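Local coordinates for protein 4-oxalocrotonate decarboxylase NahK (Pseudomonas putida, PDB 5D2K) that catalyses the metal-assisted decarboxylation of 4-oxalocrotonate to 2-oxopent-4-enoate and carbon dioxide, a step of naphthalene degradation, at residues Leu108-Ile113 with Val148-Tyr153. The protein carries 1 engineered substitution. Residues are numbered along the deposited sequence; the frame is centred on the assembly and turned at random.
Sequences LIHPKI and VIDSRY. With OOG (2-oxoadipic acid), chain D.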
ATOM      1  N   LEU A 108     -15.769   5.728  -1.014  1.00 12.48           N
ATOM      2  CA  LEU A 108     -14.541   5.944  -1.768  1.00 10.01           C
ATOM      3  C   LEU A 108     -14.699   7.115  -2.732  1.00 14.02           C
ATOM      4  O   LEU A 108     -15.816   7.463  -3.129  1.00 15.49           O
ATOM      5  CB  LEU A 108     -14.161   4.666  -2.523  1.00 12.90           C
ATOM      6  CG  LEU A 108     -14.049   3.418  -1.646  1.00 12.20           C
ATOM      7  CD1 LEU A 108     -13.644   2.216  -2.500  1.00 13.55           C
ATOM      8  CD2 LEU A 108     -13.043   3.634  -0.500  1.00 14.68           C
ATOM      9  N   ILE A 109     -13.580   7.720  -3.109  1.00 11.91           N
ATOM     10  CA  ILE A 109     -13.594   8.953  -3.895  1.00 12.40           C
ATOM     11  C   ILE A 109     -13.452   8.664  -5.387  1.00 13.30           C
ATOM     12  O   ILE A 109     -14.314   9.044  -6.194  1.00 15.73           O
ATOM     13  CB  ILE A 109     -12.470   9.897  -3.436  1.00 11.65           C
ATOM     14  CG1 ILE A 109     -12.680  10.291  -1.970  1.00 11.05           C
ATOM     15  CG2 ILE A 109     -12.422  11.144  -4.311  1.00 13.96           C
ATOM     16  CD1 ILE A 109     -11.424  10.803  -1.283  1.00 14.02           C
ATOM     17  N   HIS A 110     -12.366   7.988  -5.756  1.00 11.48           N
ATOM     18  CA  HIS A 110     -12.098   7.614  -7.147  1.00 11.39           C
ATOM     19  C   HIS A 110     -11.146   6.418  -7.163  1.00 12.45           C
ATOM     20  O   HIS A 110      -9.974   6.537  -7.560  1.00 14.76           O
ATOM     21  CB  HIS A 110     -11.520   8.794  -7.956  1.00 14.04           C
ATOM     22  CG  HIS A 110     -10.502   9.619  -7.221  1.00 17.71           C
ATOM     23  ND1 HIS A 110     -10.247  10.937  -7.544  1.00 22.48           N
ATOM     24  CD2 HIS A 110      -9.669   9.321  -6.192  1.00 18.82           C
ATOM     25  CE1 HIS A 110      -9.306  11.414  -6.749  1.00 18.62           C
ATOM     26  NE2 HIS A 110      -8.944  10.454  -5.916  1.00 22.34           N
ATOM     27  N   PRO A 111     -11.646   5.258  -6.723  1.00 11.06           N
ATOM     28  CA  PRO A 111     -10.785   4.112  -6.417  1.00 10.68           C
ATOM     29  C   PRO A 111     -10.242   3.363  -7.626  1.00 11.90           C
ATOM     30  O   PRO A 111     -10.855   3.332  -8.699  1.00 12.13           O
ATOM     31  CB  PRO A 111     -11.712   3.193  -5.615  1.00 11.00           C
ATOM     32  CG  PRO A 111     -13.075   3.494  -6.163  1.00 11.82           C
ATOM     33  CD  PRO A 111     -13.052   4.986  -6.371  1.00 12.56           C
ATOM     34  N   LYS A 112      -9.065   2.777  -7.416  1.00 11.88           N
ATOM     35  CA  LYS A 112      -8.406   1.911  -8.384  0.50 10.67           C
ATOM     36  C   LYS A 112      -7.947   0.651  -7.669  1.00 10.72           C
ATOM     37  O   LYS A 112      -7.707   0.688  -6.461  1.00 11.18           O
ATOM     38  CB  LYS A 112      -7.186   2.585  -9.016  0.50 11.70           C
ATOM     39  CG  LYS A 112      -7.439   3.898  -9.732  0.50 14.85           C
ATOM     40  CD  LYS A 112      -6.118   4.419 -10.299  0.50 17.80           C
ATOM     41  CE  LYS A 112      -6.256   5.832 -10.845  0.50 23.80           C
ATOM     42  NZ  LYS A 112      -7.210   5.887 -11.980  0.50 23.41           N
ATOM     43  N   ILE A 113      -7.796  -0.446  -8.407  1.00  9.48           N
ATOM     44  CA  ILE A 113      -7.235  -1.658  -7.810  1.00  9.20           C
ATOM     45  C   ILE A 113      -5.862  -1.987  -8.379  1.00 11.99           C
ATOM     46  O   ILE A 113      -5.566  -1.679  -9.532  1.00 12.87           O
ATOM     47  CB  ILE A 113      -8.138  -2.899  -7.980  1.00 11.88           C
ATOM     48  CG1 ILE A 113      -8.431  -3.171  -9.459  1.00 11.86           C
ATOM     49  CG2 ILE A 113      -9.421  -2.749  -7.170  1.00 13.46           C
ATOM     50  CD1 ILE A 113      -8.918  -4.588  -9.703  1.00 18.17           C
ATOM     51  N   VAL A 148      -7.002  -1.720  -2.906  1.00  7.08           N
ATOM     52  CA  VAL A 148      -7.810  -0.629  -3.439  1.00  9.54           C
ATOM     53  C   VAL A 148      -7.137   0.655  -3.003  1.00  8.59           C
ATOM     54  O   VAL A 148      -7.067   0.930  -1.799  1.00 10.42           O
ATOM     55  CB  VAL A 148      -9.263  -0.662  -2.944  1.00  9.40           C
ATOM     56  CG1 VAL A 148     -10.075   0.445  -3.642  1.00 10.17           C
ATOM     57  CG2 VAL A 148      -9.887  -2.029  -3.202  1.00  9.54           C
ATOM     58  N   ILE A 149      -6.618   1.422  -3.960  1.00  9.12           N
ATOM     59  CA  ILE A 149      -6.031   2.716  -3.626  1.00  8.61           C
ATOM     60  C   ILE A 149      -6.985   3.828  -4.007  1.00  9.79           C
ATOM     61  O   ILE A 149      -7.813   3.674  -4.907  1.00 11.69           O
ATOM     62  CB  ILE A 149      -4.667   2.946  -4.298  1.00 11.50           C
ATOM     63  CG1 ILE A 149      -4.756   2.733  -5.808  1.00 12.80           C
ATOM     64  CG2 ILE A 149      -3.594   2.067  -3.641  1.00 13.83           C
ATOM     65  CD1 ILE A 149      -3.499   3.209  -6.557  1.00 18.65           C
ATOM     66  N   ASP A 150      -6.884   4.936  -3.291  1.00  9.20           N
ATOM     67  CA  ASP A 150      -7.865   6.006  -3.433  1.00 11.29           C
ATOM     68  C   ASP A 150      -7.269   7.295  -2.898  1.00 10.96           C
ATOM     69  O   ASP A 150      -7.532   7.698  -1.760  1.00 12.71           O
ATOM     70  CB  ASP A 150      -9.160   5.628  -2.694  1.00  9.84           C
ATOM     71  CG  ASP A 150     -10.329   6.523  -3.049  1.00 12.85           C
ATOM     72  OD1 ASP A 150     -10.389   6.987  -4.200  1.00 12.98           O
ATOM     73  OD2 ASP A 150     -11.194   6.756  -2.177  1.00 12.72           O
ATOM     74  N   SER A 151      -6.445   7.947  -3.714  1.00 11.40           N
ATOM     75  CA  SER A 151      -5.803   9.184  -3.285  1.00 10.05           C
ATOM     76  C   SER A 151      -6.838  10.220  -2.893  1.00 11.07           C
ATOM     77  O   SER A 151      -7.835  10.397  -3.594  1.00 12.02           O
ATOM     78  CB  SER A 151      -4.918   9.741  -4.399  1.00 12.50           C
ATOM     79  OG  SER A 151      -4.356  10.994  -4.018  1.00 12.83           O
ATOM     80  N   ARG A 152      -6.606  10.899  -1.780  1.00  9.88           N
ATOM     81  CA  ARG A 152      -7.518  11.961  -1.376  1.00  9.81           C
ATOM     82  C   ARG A 152      -7.247  13.262  -2.150  1.00 13.37           C
ATOM     83  O   ARG A 152      -7.935  14.251  -1.939  1.00 14.18           O
ATOM     84  CB  ARG A 152      -7.436  12.187   0.145  1.00 11.32           C
ATOM     85  CG  ARG A 152      -8.442  11.331   0.953  1.00  9.04           C
ATOM     86  CD  ARG A 152      -8.311   9.811   0.685  1.00  9.86           C
ATOM     87  NE  ARG A 152      -7.009   9.304   1.120  1.00  9.22           N
ATOM     88  CZ  ARG A 152      -6.750   8.031   1.416  1.00  9.15           C
ATOM     89  NH1 ARG A 152      -5.517   7.688   1.799  1.00  9.35           N
ATOM     90  NH2 ARG A 152      -7.703   7.100   1.349  1.00 10.15           N
ATOM     91  N   TYR A 153      -6.273  13.260  -3.059  1.00 11.75           N
ATOM     92  CA  TYR A 153      -6.017  14.453  -3.869  1.00 12.60           C
ATOM     93  C   TYR A 153      -6.784  14.400  -5.171  1.00 18.68           C
ATOM     94  O   TYR A 153      -6.951  13.334  -5.758  1.00 18.40           O
ATOM     95  CB  TYR A 153      -4.516  14.622  -4.126  1.00 14.16           C
ATOM     96  CG  TYR A 153      -3.758  14.729  -2.831  1.00 13.43           C
ATOM     97  CD1 TYR A 153      -3.967  15.797  -1.969  1.00 14.00           C
ATOM     98  CD2 TYR A 153      -2.865  13.738  -2.456  1.00 13.95           C
ATOM     99  CE1 TYR A 153      -3.289  15.883  -0.766  1.00 13.91           C
ATOM    100  CE2 TYR A 153      -2.186  13.806  -1.262  1.00 13.14           C
ATOM    101  CZ  TYR A 153      -2.400  14.882  -0.422  1.00 11.36           C
ATOM    102  OH  TYR A 153      -1.707  14.930   0.758  1.00 15.17           O
TER
HETATM  103  C2  OOG D 302       0.230   5.538  -4.299  1.00 22.99           C
HETATM  104  C3  OOG D 302       0.080   4.098  -3.840  1.00 26.41           C
HETATM  105  C4  OOG D 302       1.173   3.229  -4.428  1.00 22.44           C
HETATM  106  C6  OOG D 302       1.606   0.731  -5.036  1.00 17.49           C
HETATM  107  O4  OOG D 302       1.379  -0.484  -4.827  1.00 16.59           O
HETATM  108  O3  OOG D 302       2.386   1.090  -5.955  1.00 20.41           O
HETATM  109  C5  OOG D 302       0.913   1.760  -4.179  1.00 16.99           C
HETATM  110  C1  OOG D 302      -0.665   5.799  -5.493  1.00 30.42           C
HETATM  111  O1  OOG D 302      -1.611   6.637  -5.422  1.00 26.12           O
HETATM  112  O2  OOG D 302      -0.454   5.176  -6.567  1.00 31.38           O
HETATM  113  O5  OOG D 302       0.165   1.363  -3.311  1.00 13.72           O
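Asp150 holds two successive backbone amides with its one carboxylate. Asp150 OD2 accepts from Ile109 N at 2.7 Å, nearly straight (172°). Asp150 OD1 takes His110 N through its syn lone pair, also at 2.7 Å. CG of Asp150 stands anti to the backbone N (chi1 -167°), which puts it toward the loop before strand 112-121. The two bonds fix the carboxylate's rotation, and the paired N-H groups probably help to stabilise a negative charge in this buried place. An alanine here would probably leave both amides without their acceptor and let the loop at Ile109 and His110 shift.

His110 reaches back the other way. His110 NE2 donates to Ser151 O at 2.6 Å, with the acceptor tilted 16° from the ring plane. His110 CE1 meets Tyr153 O at the ring edge, 3.2 Å away. Ile109 CG2 lies over the centre of one ring face, and the ring of Phe156 also meets the imidazole. The Ile109 tip, CD1, packs on Arg152 CG and CD; the guanidinium of Arg152 turns to a salt bridge with Asp166. Ser151 OG accepts from Tyr153 N, which makes an ST turn.

Toward the sheet, Lys112 and Ile149 form a hydrogen-bonded antiparallel pair, with Lys112 N to Ile149 O at 2.9 Å and Ile149 N to Lys112 O at 2.8 Å. On the face of Ile113 and Val148, Val148 CG1 touches Pro111 CB at 3.8 Å and also Leu108 CD1. On the other face, Ile149 CD1 comes within 3.6 Å of O2 of the bound 2-oxoadipic acid. Strands 112-121 and 139-149 carry the magnesium ligands Glu114, Glu116 and Glu147, so this antiparallel pairing, extended by side-chain-to-backbone bonds, borders the metal and substrate site of the FAH-type fold.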